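Local coordinates for guanine deaminase (Escherichia coli, PDB 6OHB), which catalyses the zinc-dependent hydrolytic deamination of guanine to xanthine and ammonia, a step of purine degradation, at residues L238-D243 against F274-H279. Residues are numbered along the deposited sequence; the frame is centred on the assembly and turned at random.
Sequences LCENKD and FAHCVH
At the active-site mouth of the amidohydrolase TIM barrel, E240 lays its carboxylate flat on the imidazole of H276, where two neighbouring parallel strands, 233-238 and 272-274, run out into their C-terminal loops. CD of E240 sits 3.2 Å above the ring plane of H276, over its centre, and the carboxylate and ring planes are only 14° apart. The chain of E240 gets there fully extended, CG anti to the backbone N (chi1 180°), and CG itself makes a CH-pi contact on the same ring. OE1 lies over the CD2-NE2 side and OE2 over the CE1-NE2 side, at angles too poor for hydrogen bonds; the ring nitrogens bond elsewhere, ND1 to N302 OD1 and NE2, weakly, to OD2 of the zinc ligand D327. With H276 about 4 Å from the zinc ion, side chain to metal, and L238, C239 and E240 probably lining the guanine site, the pair belongs to the catalytic pocket. An alanine in place of H276 would probably leave the carboxylate of E240 without its flat support, cost N302 OD1 its bond from the ring and cost D327 a weak one.

The two backbones are also laced together. L238 N gives to A275 O at 3.0 Å, and C277 N returns a bond to L238 O at 2.8 Å. One residue on, C239 O is gripped twice, by V278 N at 2.8 Å and H279 N at 3.3 Å. CD2 of L238 packs on CB of F274 and SG of C277. At the outer end, K242, first residue of the helix whose N-cap is N241 (a weak bond, D243 N to N241 OD1), lays CG over one face of the H279 ring, 4.0 Å from its centroid, while CG1 of V278 backs the opposite face and NE2 of H279 hydrogen-bonds to S307 O.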
loop_
_atom_site.group_PDB
_atom_site.type_symbol
_atom_site.label_atom_id
_atom_site.label_comp_id
_atom_site.label_asym_id
_atom_site.label_seq_id
_atom_site.Cartn_x
_atom_site.Cartn_y
_atom_site.Cartn_z
ATOM N N LEU A 238 2.744 2.264 23.616
ATOM C CA LEU A 238 3.396 3.419 24.234
ATOM C C LEU A 238 3.453 4.606 23.279
ATOM O O LEU A 238 3.999 4.480 22.180
ATOM C CB LEU A 238 4.818 3.063 24.698
ATOM C CG LEU A 238 5.688 4.177 25.300
ATOM C CD1 LEU A 238 5.154 4.588 26.662
ATOM C CD2 LEU A 238 7.138 3.716 25.410
ATOM N N CYS A 239 2.933 5.752 23.726
ATOM C CA CYS A 239 2.958 7.026 23.000
ATOM C C CYS A 239 2.644 6.864 21.512
ATOM O O CYS A 239 3.400 7.281 20.632
ATOM C CB CYS A 239 4.295 7.746 23.196
ATOM S SG CYS A 239 4.897 7.810 24.895
ATOM N N GLU A 240 1.472 6.299 21.247
ATOM C CA GLU A 240 0.995 6.204 19.874
ATOM C C GLU A 240 0.365 7.517 19.421
ATOM O O GLU A 240 0.579 7.958 18.284
ATOM C CB GLU A 240 -0.011 5.050 19.752
ATOM C CG GLU A 240 -0.600 4.834 18.361
ATOM C CD GLU A 240 -1.549 3.638 18.309
ATOM O OE1 GLU A 240 -1.834 3.061 19.380
ATOM O OE2 GLU A 240 -2.018 3.278 17.206
ATOM N N ASN A 241 -0.398 8.158 20.306
ATOM C CA ASN A 241 -1.227 9.307 19.972
ATOM C C ASN A 241 -1.108 10.362 21.067
ATOM O O ASN A 241 -0.948 10.035 22.247
ATOM C CB ASN A 241 -2.685 8.865 19.782
ATOM C CG ASN A 241 -3.613 10.017 19.510
ATOM O OD1 ASN A 241 -4.479 10.328 20.326
ATOM N ND2 ASN A 241 -3.451 10.655 18.354
ATOM N N LYS A 242 -1.187 11.637 20.667
ATOM C CA LYS A 242 -1.018 12.736 21.620
ATOM C C LYS A 242 -2.144 12.778 22.652
ATOM O O LYS A 242 -1.901 13.065 23.833
ATOM C CB LYS A 242 -0.930 14.062 20.865
ATOM C CG LYS A 242 -0.205 13.956 19.528
ATOM C CD LYS A 242 0.016 15.323 18.891
ATOM C CE LYS A 242 0.966 16.176 19.723
ATOM N NZ LYS A 242 2.294 15.520 19.903
ATOM N N ASP A 243 -3.381 12.507 22.227
ATOM C CA ASP A 243 -4.481 12.423 23.185
ATOM C C ASP A 243 -4.264 11.284 24.171
ATOM O O ASP A 243 -4.604 11.405 25.353
ATOM C CB ASP A 243 -5.816 12.252 22.459
ATOM C CG ASP A 243 -6.118 13.396 21.515
ATOM O OD1 ASP A 243 -5.585 14.502 21.738
ATOM O OD2 ASP A 243 -6.888 13.188 20.553
ATOM N N PHE A 274 7.602 -2.087 23.251
ATOM C CA PHE A 274 6.639 -0.999 23.306
ATOM C C PHE A 274 6.230 -0.652 21.882
ATOM O O PHE A 274 7.069 -0.249 21.066
ATOM C CB PHE A 274 7.234 0.211 24.029
ATOM C CG PHE A 274 7.647 -0.086 25.446
ATOM C CD1 PHE A 274 6.711 -0.082 26.467
ATOM C CD2 PHE A 274 8.966 -0.392 25.753
ATOM C CE1 PHE A 274 7.078 -0.368 27.770
ATOM C CE2 PHE A 274 9.342 -0.680 27.052
ATOM C CZ PHE A 274 8.396 -0.667 28.064
ATOM N N ALA A 275 4.947 -0.818 21.593
ATOM C CA ALA A 275 4.409 -0.572 20.266
ATOM C C ALA A 275 4.210 0.917 20.026
ATOM O O ALA A 275 3.815 1.661 20.932
ATOM C CB ALA A 275 3.082 -1.308 20.089
ATOM N N HIS A 276 4.541 1.338 18.798
ATOM C CA HIS A 276 4.275 2.648 18.201
ATOM C C HIS A 276 5.376 3.650 18.523
ATOM O O HIS A 276 6.229 3.909 17.669
ATOM C CB HIS A 276 2.896 3.170 18.612
ATOM C CG HIS A 276 1.778 2.254 18.222
ATOM N ND1 HIS A 276 1.468 1.978 16.907
ATOM C CD2 HIS A 276 0.905 1.540 18.973
ATOM C CE1 HIS A 276 0.450 1.137 16.864
ATOM N NE2 HIS A 276 0.088 0.856 18.104
ATOM N N CYS A 277 5.381 4.212 19.736
ATOM C CA CYS A 277 6.449 5.124 20.160
ATOM C C CYS A 277 6.615 6.281 19.180
ATOM O O CYS A 277 7.730 6.631 18.784
ATOM C CB CYS A 277 7.773 4.377 20.333
ATOM S SG CYS A 277 7.742 3.137 21.637
ATOM N N VAL A 278 5.488 6.874 18.779
ATOM C CA VAL A 278 5.505 7.913 17.755
ATOM C C VAL A 278 5.878 9.274 18.337
ATOM O O VAL A 278 6.551 10.072 17.674
ATOM C CB VAL A 278 4.134 7.962 17.053
ATOM C CG1 VAL A 278 4.107 9.031 15.974
ATOM C CG2 VAL A 278 3.785 6.592 16.482
ATOM N N HIS A 279 5.481 9.556 19.576
ATOM C CA HIS A 279 5.701 10.854 20.217
ATOM C C HIS A 279 6.466 10.632 21.516
ATOM O O HIS A 279 5.872 10.591 22.595
ATOM C CB HIS A 279 4.369 11.571 20.464
ATOM C CG HIS A 279 3.499 11.656 19.251
ATOM N ND1 HIS A 279 3.784 12.487 18.190
ATOM C CD2 HIS A 279 2.357 11.003 18.922
ATOM C CE1 HIS A 279 2.853 12.350 17.263
ATOM N NE2 HIS A 279 1.975 11.455 17.682
#